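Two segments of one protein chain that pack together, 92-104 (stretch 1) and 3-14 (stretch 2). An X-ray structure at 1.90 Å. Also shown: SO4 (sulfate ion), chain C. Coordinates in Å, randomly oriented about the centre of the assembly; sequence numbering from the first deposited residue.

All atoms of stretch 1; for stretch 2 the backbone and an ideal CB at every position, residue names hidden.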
# COMPACT_ATOMS: atom_id res chain seq x y z
N VAL A 92 -9.72 -5.17 0.78
CA VAL A 92 -9.66 -5.23 -0.67
C VAL A 92 -10.68 -6.29 -1.18
O VAL A 92 -10.86 -7.38 -0.61
CB VAL A 92 -8.19 -5.49 -1.17
CG1 VAL A 92 -8.08 -5.42 -2.67
CG2 VAL A 92 -7.22 -4.49 -0.53
N THR A 93 -11.40 -5.88 -2.22
CA THR A 93 -12.21 -6.76 -3.05
C THR A 93 -11.68 -6.65 -4.50
O THR A 93 -11.27 -5.60 -4.90
CB THR A 93 -13.68 -6.35 -2.96
OG1 THR A 93 -14.05 -6.26 -1.56
CG2 THR A 93 -14.63 -7.36 -3.65
N ILE A 94 -11.72 -7.73 -5.27
CA ILE A 94 -11.49 -7.70 -6.74
C ILE A 94 -12.83 -7.80 -7.43
O ILE A 94 -13.62 -8.74 -7.19
CB ILE A 94 -10.59 -8.88 -7.22
CG1 ILE A 94 -9.16 -8.66 -6.67
CG2 ILE A 94 -10.58 -8.99 -8.74
CD1 ILE A 94 -8.27 -9.90 -6.80
N GLU A 95 -13.10 -6.78 -8.25
CA GLU A 95 -14.34 -6.65 -8.96
C GLU A 95 -13.98 -6.56 -10.41
O GLU A 95 -13.44 -5.57 -10.82
CB GLU A 95 -15.09 -5.38 -8.53
CG GLU A 95 -15.49 -5.33 -7.05
CD GLU A 95 -16.61 -6.27 -6.69
OE1 GLU A 95 -17.13 -6.99 -7.58
OE2 GLU A 95 -17.00 -6.29 -5.51
N ASP A 96 -14.24 -7.63 -11.15
CA ASP A 96 -14.11 -7.64 -12.58
C ASP A 96 -12.72 -7.24 -13.03
O ASP A 96 -12.57 -6.40 -13.92
CB ASP A 96 -15.16 -6.73 -13.25
CG ASP A 96 -15.38 -7.07 -14.70
OD1 ASP A 96 -15.46 -8.27 -15.02
OD2 ASP A 96 -15.52 -6.14 -15.52
N GLY A 97 -11.73 -7.85 -12.41
CA GLY A 97 -10.32 -7.53 -12.70
C GLY A 97 -9.77 -6.28 -12.10
O GLY A 97 -8.60 -5.98 -12.34
N TRP A 98 -10.57 -5.52 -11.37
CA TRP A 98 -10.09 -4.32 -10.64
C TRP A 98 -9.82 -4.53 -9.15
O TRP A 98 -10.61 -5.15 -8.45
CB TRP A 98 -11.07 -3.13 -10.82
CG TRP A 98 -11.05 -2.62 -12.20
CD1 TRP A 98 -11.73 -3.15 -13.27
CD2 TRP A 98 -10.30 -1.50 -12.71
NE1 TRP A 98 -11.44 -2.42 -14.40
CE2 TRP A 98 -10.57 -1.41 -14.09
CE3 TRP A 98 -9.47 -0.54 -12.13
CZ2 TRP A 98 -10.03 -0.40 -14.91
CZ3 TRP A 98 -8.92 0.44 -12.93
CH2 TRP A 98 -9.18 0.50 -14.31
N VAL A 99 -8.72 -3.97 -8.68
CA VAL A 99 -8.46 -3.79 -7.25
C VAL A 99 -9.38 -2.70 -6.71
O VAL A 99 -9.31 -1.55 -7.15
CB VAL A 99 -6.99 -3.39 -6.94
CG1 VAL A 99 -6.83 -3.25 -5.46
CG2 VAL A 99 -6.02 -4.46 -7.44
N CYS A 100 -10.27 -3.08 -5.78
CA CYS A 100 -11.17 -2.14 -5.16
C CYS A 100 -11.07 -2.12 -3.65
O CYS A 100 -10.69 -3.11 -3.02
CB CYS A 100 -12.65 -2.42 -5.53
SG CYS A 100 -13.07 -2.52 -7.24
N ILE A 101 -11.46 -0.97 -3.10
CA ILE A 101 -11.67 -0.76 -1.67
C ILE A 101 -13.06 -0.11 -1.49
O ILE A 101 -13.65 0.37 -2.43
CB ILE A 101 -10.55 0.07 -0.99
CG1 ILE A 101 -10.45 1.51 -1.56
CG2 ILE A 101 -9.21 -0.70 -1.05
CD1 ILE A 101 -9.72 2.53 -0.64
N ASP A 102 -13.56 -0.13 -0.27
CA ASP A 102 -14.86 0.45 0.02
C ASP A 102 -14.68 1.94 0.04
O ASP A 102 -13.64 2.43 0.45
CB ASP A 102 -15.39 -0.04 1.38
CG ASP A 102 -15.70 -1.55 1.40
OD1 ASP A 102 -15.84 -2.20 0.34
OD2 ASP A 102 -15.82 -2.11 2.53
N GLN A 103 -15.69 2.67 -0.42
CA GLN A 103 -15.76 4.12 -0.18
C GLN A 103 -15.90 4.30 1.36
O GLN A 103 -16.79 3.71 1.97
CB GLN A 103 -16.97 4.69 -0.91
CG GLN A 103 -16.67 5.82 -1.92
CD GLN A 103 -17.80 5.98 -2.96
OE1 GLN A 103 -18.23 5.02 -3.62
NE2 GLN A 103 -18.29 7.19 -3.08
N PRO A 104 -14.99 5.03 2.01
CA PRO A 104 -15.06 5.06 3.48
C PRO A 104 -15.71 6.35 3.99
O PRO A 104 -16.77 6.74 3.51
CB PRO A 104 -13.59 5.00 3.90
CG PRO A 104 -12.81 5.65 2.69
CD PRO A 104 -13.84 5.83 1.54
N UNK A 3 -20.46 2.38 -2.01
CA UNK A 3 -20.00 0.97 -2.07
C UNK A 3 -18.52 0.97 -2.44
O UNK A 3 -17.72 1.33 -1.58
CB UNK A 3 -20.81 0.15 -3.08
N UNK A 4 -18.14 0.63 -3.68
CA UNK A 4 -16.73 0.37 -4.01
C UNK A 4 -16.08 1.37 -4.95
O UNK A 4 -16.73 1.96 -5.82
CB UNK A 4 -16.61 -1.02 -4.63
N UNK A 5 -14.77 1.55 -4.74
CA UNK A 5 -13.93 2.43 -5.54
C UNK A 5 -12.93 1.57 -6.27
O UNK A 5 -12.24 0.81 -5.62
CB UNK A 5 -13.23 3.49 -4.68
N UNK A 6 -12.86 1.67 -7.60
CA UNK A 6 -11.79 1.02 -8.36
C UNK A 6 -10.45 1.77 -8.24
O UNK A 6 -10.40 2.98 -8.45
CB UNK A 6 -12.19 0.91 -9.83
N UNK A 7 -9.37 1.05 -7.92
CA UNK A 7 -8.04 1.66 -7.79
C UNK A 7 -7.17 1.47 -9.04
O UNK A 7 -6.61 2.43 -9.56
CB UNK A 7 -7.32 1.07 -6.58
N UNK A 8 -7.13 0.24 -9.56
CA UNK A 8 -6.25 -0.12 -10.65
C UNK A 8 -6.55 -1.54 -11.00
O UNK A 8 -7.18 -2.26 -10.22
CB UNK A 8 -4.77 0.07 -10.29
N UNK A 9 -6.12 -1.97 -12.18
CA UNK A 9 -6.33 -3.35 -12.59
C UNK A 9 -5.38 -4.26 -11.80
O UNK A 9 -4.25 -3.90 -11.54
CB UNK A 9 -6.11 -3.51 -14.10
N UNK A 10 -5.89 -5.41 -11.40
CA UNK A 10 -5.08 -6.44 -10.72
C UNK A 10 -3.81 -6.77 -11.54
O UNK A 10 -2.71 -6.93 -11.01
CB UNK A 10 -5.91 -7.71 -10.50
N UNK A 11 -4.00 -6.93 -12.85
CA UNK A 11 -2.87 -7.20 -13.78
C UNK A 11 -1.70 -6.20 -13.70
O UNK A 11 -0.59 -6.53 -14.08
CB UNK A 11 -3.40 -7.21 -15.22
N UNK A 12 -1.97 -4.96 -13.28
CA UNK A 12 -0.96 -3.90 -13.16
C UNK A 12 -0.04 -4.04 -11.96
O UNK A 12 1.00 -3.33 -11.86
CB UNK A 12 -1.66 -2.54 -13.09
N UNK A 13 -0.42 -4.88 -11.00
CA UNK A 13 0.31 -4.96 -9.74
C UNK A 13 1.15 -6.23 -9.68
O UNK A 13 0.64 -7.30 -9.38
CB UNK A 13 -0.66 -4.91 -8.56
N UNK A 14 2.45 -6.09 -9.95
CA UNK A 14 3.43 -7.18 -9.85
C UNK A 14 4.05 -7.27 -8.44
O UNK A 14 4.28 -6.23 -7.80
CB UNK A 14 4.53 -6.98 -10.89
S SO4 C . -4.68 0.76 -14.30
O1 SO4 C . -5.51 1.64 -13.47
O2 SO4 C . -4.42 -0.54 -13.68
O3 SO4 C . -5.35 0.54 -15.59
O4 SO4 C . -3.38 1.41 -14.52

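Position 3 turns its CB away from stretch 1 into open space, while its carbonyl O accepts a hydrogen bond from Gln-103 N (2.7 Å). Almost any residue would serve; it is Asn-3.

At position 4 the strand runs antiparallel to 98-102, and CB sits 4.3 Å from Cys-100 CB. Within reach of a long side chain lie the carboxylates of Asp-102 and Glu-95 and the hydroxyl of Thr-93. Lysine or arginine would answer the charge; a short polar residue would fit but fall short. Lys-4 is found. Its chain passes Thr-93 and Glu-95, and NZ forms a salt bridge with Asp-102 OD1 at 2.7 Å.

Position 5 pairs with Ile-101 through two backbone bonds, its N to Ile-101 O (2.8 Å) and Ile-101 N to its O (3.2 Å). CB lies on the face that carries Ile-101, so leucine, isoleucine, valine or methionine would suit. Leu-5 reaches along Gln-103, CD2 to CG 3.6 Å.

Position 6 faces the other way, with Cys-100: CB is 3.8 Å from Trp-98 CE3 and 4.4 Å from Cys-100 SG. A long side chain could lie over the indole; arginine, lysine, glutamine or methionine are plausible. Arg-6 places CD over the five-membered ring of Trp-98, 3.9 Å from its centroid, while its guanidinium is too distant for more than weak attraction.

At position 7, N donates to Val-99 O (2.7 Å), and the negative psi, -47°, interrupts the usual strand angles. The aliphatic groups of Val-99 and Ile-101 invite a branched apolar residue. Leu-7 brings CD1 to 3.8 Å from Ile-101 CG2.

Position 8 accepts from Val-99 N through its O (2.8 Å). Its CB, 5.3 Å from Val-99 CB, would suit alanine, cysteine, serine or valine. Cys-8 rests SG 4.2 Å from Val-99 CG2.

Position 9 lies beside the indole and near the sulfate, favouring a side chain with a flexible aliphatic stem and a donor at its end: glutamine, lysine or arginine. Gln-9 sets CG over the ring face opposite Arg-6, 3.8 Å from the centroid of the Trp-98 six-membered ring. Beyond it, Gln-9 NE2 donates a hydrogen bond to SO4 O3 at 2.5 Å.

Position 10 begins a 3-10 segment, its N bonded to Gly-97 O (2.9 Å). Val-99 CG2 and Ile-94 CD1 lie near CB, so a compact apolar residue fits. Val-10 CG2 meets Val-99 CG2 at 3.9 Å and Ile-94 CG1 at 3.8 Å.

Positions 11 and 14 make no contact and are permissive: Ala-11 and Lys-14. Position 12 could offer the sulfate a small donor; Ser-12 OG bonds SO4 O2 (2.8 Å). Position 13 points toward Val-99, suiting an aliphatic; Val-13 just touches it.

Stretch 2, residues 3-14: NKLRLCQVASVK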
# COMPACT_ATOMS: atom_id res chain seq x y z
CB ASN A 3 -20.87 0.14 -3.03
CG ASN A 3 -20.72 -1.39 -2.82
OD1 ASN A 3 -21.41 -2.20 -3.50
ND2 ASN A 3 -19.86 -1.79 -1.87
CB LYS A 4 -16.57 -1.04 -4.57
CG LYS A 4 -17.21 -2.08 -3.64
CD LYS A 4 -16.50 -3.37 -3.60
CE LYS A 4 -17.18 -4.34 -2.65
NZ LYS A 4 -17.22 -3.91 -1.25
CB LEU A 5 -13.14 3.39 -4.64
CG LEU A 5 -13.90 4.44 -3.86
CD1 LEU A 5 -12.97 5.30 -2.98
CD2 LEU A 5 -14.68 5.26 -4.87
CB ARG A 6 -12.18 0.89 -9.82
CG ARG A 6 -13.30 -0.07 -10.01
CD ARG A 6 -13.77 -0.18 -11.43
NE ARG A 6 -14.30 1.08 -11.86
CZ ARG A 6 -14.89 1.31 -13.03
NH1 ARG A 6 -15.01 0.34 -13.92
NH2 ARG A 6 -15.37 2.52 -13.27
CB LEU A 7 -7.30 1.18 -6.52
CG LEU A 7 -8.10 1.35 -5.24
CD1 LEU A 7 -7.32 0.85 -3.98
CD2 LEU A 7 -8.56 2.81 -5.07
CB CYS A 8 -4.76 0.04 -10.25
SG CYS A 8 -4.07 -1.07 -8.97
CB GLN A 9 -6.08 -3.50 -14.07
CG GLN A 9 -7.16 -2.87 -14.90
CD GLN A 9 -6.70 -2.74 -16.32
OE1 GLN A 9 -7.00 -3.59 -17.15
NE2 GLN A 9 -5.91 -1.72 -16.60
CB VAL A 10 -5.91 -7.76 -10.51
CG1 VAL A 10 -5.05 -8.86 -9.85
CG2 VAL A 10 -7.13 -7.55 -9.63
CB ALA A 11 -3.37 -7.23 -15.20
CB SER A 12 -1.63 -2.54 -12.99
OG SER A 12 -2.21 -2.15 -14.20
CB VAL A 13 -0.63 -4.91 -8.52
CG1 VAL A 13 0.20 -4.63 -7.24
CG2 VAL A 13 -1.76 -3.89 -8.74
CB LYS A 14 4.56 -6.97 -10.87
CG LYS A 14 4.17 -7.22 -12.32
CD LYS A 14 3.87 -5.95 -13.13
CE LYS A 14 5.13 -5.11 -13.44
NZ LYS A 14 5.23 -3.85 -12.59
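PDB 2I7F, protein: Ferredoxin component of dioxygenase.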